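Local coordinates for envelope glycoprotein (Bourbon virus, PDB 5ZKX), which probably mediates entry of the virus into host cells by fusing viral and cellular membranes, and is seen here in its postfusion form, at residues V25-T36 and T199-K210. Numbering follows the deposited sequence.
Sequences VSRLQIKVTKTT and TRAETKFIPCFK
Glu202 O accepts a hydrogen bond from Lys34 N at 2.7 Å, and the CA-H of Thr33 also leans on it, CA to O 3.5 Å. This is one rung of a long antiparallel ladder: strands 26-36 and 200-210 pair residue for residue from Ser26–Lys210 to Thr36–Arg200, forming the middle of a mixed sheet in a trimeric, gp64-family envelope glycoprotein. Twelve backbone hydrogen bonds tie the strands together, while the twist of the ladder sets the N-to-C directions of the two segments 150° apart.

On the face carrying Lys34 and Glu202, the lysine chain runs extended and lays CD alongside the carboxylate; NZ reaches OE2 only in a long salt bridge of 3.9 Å. A chi1 of 61° turns the Glu202 chain so that its CG comes up against Lys34 CB and OE2 lies beside Lys34 CD; its other oxygen, OE1, receives a weak bond from Arg200 NH2. Lys34 NZ also comes within 4.1 Å of Lys204 NZ, but both ammonium groups form salt bridges to Asp238, whose carboxylate probably offsets the repulsion between them. Farther along this face, Ile30 CD1 packs on Cys208 SG at 3.6 Å, against the disulfide to Cys236 of the next strand.

The opposite face carries the aromatic residues. Lys31 CG makes an off-centre CH-pi contact with the Phe205 ring, 4.2 Å from its centroid and 30° off the normal, while CB touches CE2. Arg27 CG touches CE1 of Phe209, whose ring also meets Tyr296 of a neighbouring subunit edge-to-face. The bent Gln29 chain carries its amide back toward the partner strand, where one water donates to both Gln29 OE1, at 3.0 Å, and Phe205 O, at 2.8 Å.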
loop_
_atom_site.group_PDB
_atom_site.type_symbol
_atom_site.label_atom_id
_atom_site.label_comp_id
_atom_site.label_asym_id
_atom_site.label_seq_id
_atom_site.Cartn_x
_atom_site.Cartn_y
_atom_site.Cartn_z
ATOM N N VAL A 25 11.515 2.464 27.753
ATOM C CA VAL A 25 11.615 3.274 26.544
ATOM C C VAL A 25 12.322 4.581 26.867
ATOM O O VAL A 25 11.853 5.367 27.698
ATOM C CB VAL A 25 10.246 3.535 25.910
ATOM C CG1 VAL A 25 10.412 4.498 24.735
ATOM C CG2 VAL A 25 9.640 2.221 25.444
ATOM N N SER A 26 13.442 4.819 26.196
ATOM C CA SER A 26 14.175 6.066 26.290
ATOM C C SER A 26 14.321 6.672 24.901
ATOM O O SER A 26 14.155 5.995 23.883
ATOM C CB SER A 26 15.557 5.854 26.920
ATOM O OG SER A 26 16.317 4.910 26.185
ATOM N N ARG A 27 14.631 7.964 24.866
ATOM C CA ARG A 27 14.858 8.674 23.616
ATOM C C ARG A 27 16.357 8.852 23.422
ATOM O O ARG A 27 17.036 9.414 24.288
ATOM C CB ARG A 27 14.149 10.025 23.615
ATOM C CG ARG A 27 13.518 10.375 22.285
ATOM C CD ARG A 27 12.806 11.709 22.355
ATOM N NE ARG A 27 12.376 12.031 23.713
ATOM C CZ ARG A 27 12.666 13.167 24.339
ATOM N NH1 ARG A 27 12.229 13.377 25.575
ATOM N NH2 ARG A 27 13.392 14.097 23.729
ATOM N N LEU A 28 16.869 8.371 22.295
ATOM C CA LEU A 28 18.293 8.404 22.008
ATOM C C LEU A 28 18.556 9.193 20.735
ATOM O O LEU A 28 17.764 9.151 19.789
ATOM C CB LEU A 28 18.858 6.989 21.859
ATOM C CG LEU A 28 19.167 6.218 23.139
ATOM C CD1 LEU A 28 19.247 4.737 22.840
ATOM C CD2 LEU A 28 20.465 6.713 23.765
ATOM N N GLN A 29 19.666 9.918 20.726
ATOM C CA GLN A 29 20.224 10.511 19.517
ATOM C C GLN A 29 21.446 9.668 19.176
ATOM O O GLN A 29 22.489 9.780 19.828
ATOM C CB GLN A 29 20.584 11.978 19.726
ATOM C CG GLN A 29 19.397 12.875 19.997
ATOM C CD GLN A 29 18.723 13.345 18.727
ATOM O OE1 GLN A 29 19.255 13.180 17.630
ATOM N NE2 GLN A 29 17.541 13.934 18.868
ATOM N N ILE A 30 21.308 8.811 18.171
ATOM C CA ILE A 30 22.343 7.842 17.832
ATOM C C ILE A 30 23.227 8.420 16.734
ATOM O O ILE A 30 22.744 8.783 15.656
ATOM C CB ILE A 30 21.726 6.503 17.408
ATOM C CG1 ILE A 30 20.964 5.889 18.585
ATOM C CG2 ILE A 30 22.805 5.553 16.912
ATOM C CD1 ILE A 30 20.508 4.469 18.352
ATOM N N LYS A 31 24.525 8.507 17.012
ATOM C CA LYS A 31 25.487 9.058 16.066
ATOM C C LYS A 31 25.872 7.985 15.056
ATOM O O LYS A 31 26.375 6.921 15.433
ATOM C CB LYS A 31 26.715 9.571 16.814
ATOM C CG LYS A 31 27.645 10.446 16.001
ATOM C CD LYS A 31 28.886 10.778 16.808
ATOM C CE LYS A 31 29.741 11.830 16.123
ATOM N NZ LYS A 31 30.981 12.110 16.902
ATOM N N VAL A 32 25.634 8.260 13.772
ATOM C CA VAL A 32 25.829 7.281 12.712
ATOM C C VAL A 32 26.560 7.931 11.545
ATOM O O VAL A 32 26.530 9.151 11.358
ATOM C CB VAL A 32 24.492 6.676 12.219
ATOM C CG1 VAL A 32 23.761 5.969 13.346
ATOM C CG2 VAL A 32 23.610 7.759 11.606
ATOM N N THR A 33 27.226 7.093 10.759
ATOM C CA THR A 33 27.668 7.472 9.426
ATOM C C THR A 33 26.602 7.017 8.435
ATOM O O THR A 33 26.226 5.839 8.418
ATOM C CB THR A 33 29.026 6.855 9.097
ATOM O OG1 THR A 33 30.060 7.606 9.747
ATOM C CG2 THR A 33 29.272 6.873 7.597
ATOM N N LYS A 34 26.100 7.947 7.633
ATOM C CA LYS A 34 24.990 7.688 6.727
ATOM C C LYS A 34 25.504 7.724 5.294
ATOM O O LYS A 34 26.022 8.752 4.844
ATOM C CB LYS A 34 23.871 8.708 6.934
ATOM C CG LYS A 34 22.653 8.495 6.058
ATOM C CD LYS A 34 21.735 9.698 6.123
ATOM C CE LYS A 34 20.641 9.626 5.076
ATOM N NZ LYS A 34 19.703 10.779 5.187
ATOM N N THR A 35 25.365 6.605 4.588
ATOM C CA THR A 35 25.854 6.463 3.222
ATOM C C THR A 35 24.690 6.558 2.244
ATOM O O THR A 35 23.697 5.840 2.386
ATOM C CB THR A 35 26.574 5.126 3.046
ATOM O OG1 THR A 35 27.482 4.925 4.136
ATOM C CG2 THR A 35 27.343 5.100 1.733
ATOM N N THR A 36 24.817 7.441 1.252
ATOM C CA THR A 36 23.802 7.607 0.222
ATOM C C THR A 36 24.453 7.574 -1.157
ATOM O O THR A 36 25.666 7.733 -1.302
ATOM C CB THR A 36 23.014 8.918 0.397
ATOM O OG1 THR A 36 23.916 10.031 0.426
ATOM C CG2 THR A 36 22.210 8.890 1.687
ATOM N N THR A 199 29.946 6.817 -3.618
ATOM C CA THR A 199 28.959 7.014 -2.572
ATOM C C THR A 199 29.310 8.245 -1.751
ATOM O O THR A 199 30.467 8.666 -1.686
ATOM C CB THR A 199 28.868 5.792 -1.652
ATOM O OG1 THR A 199 30.075 5.687 -0.887
ATOM C CG2 THR A 199 28.681 4.524 -2.463
ATOM N N ARG A 200 28.288 8.820 -1.124
ATOM C CA ARG A 200 28.446 9.950 -0.221
ATOM C C ARG A 200 28.165 9.497 1.205
ATOM O O ARG A 200 27.219 8.743 1.453
ATOM C CB ARG A 200 27.509 11.101 -0.597
ATOM C CG ARG A 200 27.323 12.128 0.510
ATOM C CD ARG A 200 26.605 13.377 0.025
ATOM N NE ARG A 200 27.047 14.564 0.752
ATOM C CZ ARG A 200 26.401 15.093 1.787
ATOM N NH1 ARG A 200 26.883 16.174 2.387
ATOM N NH2 ARG A 200 25.274 14.546 2.222
ATOM N N ALA A 201 29.001 9.950 2.139
ATOM C CA ALA A 201 28.866 9.604 3.548
ATOM C C ALA A 201 28.832 10.878 4.378
ATOM O O ALA A 201 29.673 11.765 4.196
ATOM C CB ALA A 201 30.013 8.699 4.012
ATOM N N GLU A 202 27.860 10.966 5.280
ATOM C CA GLU A 202 27.752 12.082 6.204
ATOM C C GLU A 202 27.597 11.548 7.619
ATOM O O GLU A 202 27.034 10.471 7.836
ATOM C CB GLU A 202 26.568 12.998 5.853
ATOM C CG GLU A 202 25.214 12.309 5.896
ATOM C CD GLU A 202 24.056 13.282 5.776
ATOM O OE1 GLU A 202 24.303 14.471 5.479
ATOM O OE2 GLU A 202 22.898 12.859 5.983
ATOM N N THR A 203 28.125 12.300 8.579
ATOM C CA THR A 203 27.930 12.000 9.989
ATOM C C THR A 203 26.737 12.791 10.506
ATOM O O THR A 203 26.655 14.005 10.301
ATOM C CB THR A 203 29.181 12.339 10.797
ATOM O OG1 THR A 203 30.326 11.759 10.164
ATOM C CG2 THR A 203 29.063 11.799 12.217
ATOM N N LYS A 204 25.812 12.102 11.164
ATOM C CA LYS A 204 24.636 12.771 11.698
ATOM C C LYS A 204 24.093 11.959 12.864
ATOM O O LYS A 204 24.471 10.804 13.075
ATOM C CB LYS A 204 23.568 12.968 10.616
ATOM C CG LYS A 204 22.915 11.680 10.138
ATOM C CD LYS A 204 21.882 11.958 9.064
ATOM C CE LYS A 204 20.772 12.857 9.584
ATOM N NZ LYS A 204 19.702 13.077 8.568
ATOM N N PHE A 205 23.211 12.594 13.633
ATOM C CA PHE A 205 22.477 11.948 14.713
ATOM C C PHE A 205 21.064 11.660 14.236
ATOM O O PHE A 205 20.406 12.540 13.672
ATOM C CB PHE A 205 22.423 12.830 15.964
ATOM C CG PHE A 205 23.767 13.193 16.518
ATOM C CD1 PHE A 205 24.446 14.308 16.056
ATOM C CD2 PHE A 205 24.348 12.425 17.513
ATOM C CE1 PHE A 205 25.685 14.643 16.569
ATOM C CE2 PHE A 205 25.584 12.755 18.031
ATOM C CZ PHE A 205 26.255 13.864 17.559
ATOM N N ILE A 206 20.596 10.438 14.461
ATOM C CA ILE A 206 19.211 10.106 14.137
ATOM C C ILE A 206 18.459 9.836 15.436
ATOM O O ILE A 206 19.019 9.242 16.368
ATOM C CB ILE A 206 19.126 8.915 13.167
ATOM C CG1 ILE A 206 19.667 7.637 13.810
ATOM C CG2 ILE A 206 19.873 9.222 11.874
ATOM C CD1 ILE A 206 19.302 6.387 13.063
ATOM N N PRO A 207 17.210 10.277 15.557
ATOM C CA PRO A 207 16.454 10.018 16.787
ATOM C C PRO A 207 15.902 8.602 16.816
ATOM O O PRO A 207 15.457 8.062 15.800
ATOM C CB PRO A 207 15.326 11.055 16.726
ATOM C CG PRO A 207 15.128 11.294 15.259
ATOM C CD PRO A 207 16.488 11.172 14.634
ATOM N N CYS A 208 15.937 7.996 18.000
ATOM C CA CYS A 208 15.490 6.624 18.180
ATOM C C CYS A 208 14.784 6.488 19.520
ATOM O O CYS A 208 14.879 7.357 20.389
ATOM C CB CYS A 208 16.660 5.626 18.107
ATOM S SG CYS A 208 17.633 5.692 16.585
ATOM N N PHE A 209 14.064 5.379 19.672
ATOM C CA PHE A 209 13.450 4.987 20.935
ATOM C C PHE A 209 13.983 3.614 21.315
ATOM O O PHE A 209 13.798 2.646 20.570
ATOM C CB PHE A 209 11.925 4.970 20.831
ATOM C CG PHE A 209 11.314 6.334 20.710
ATOM C CD1 PHE A 209 11.150 7.133 21.825
ATOM C CD2 PHE A 209 10.912 6.822 19.480
ATOM C CE1 PHE A 209 10.597 8.390 21.714
ATOM C CE2 PHE A 209 10.354 8.079 19.367
ATOM C CZ PHE A 209 10.202 8.864 20.484
ATOM N N LYS A 210 14.640 3.532 22.468
ATOM C CA LYS A 210 15.262 2.298 22.929
ATOM C C LYS A 210 14.255 1.506 23.751
ATOM O O LYS A 210 13.768 1.995 24.772
ATOM C CB LYS A 210 16.504 2.611 23.758
ATOM C CG LYS A 210 17.228 1.399 24.311
ATOM C CD LYS A 210 18.432 1.841 25.127
ATOM C CE LYS A 210 19.479 0.745 25.224
ATOM N NZ LYS A 210 20.833 1.302 25.515
HETATM O O HOH W 1 18.701 14.373 14.894
#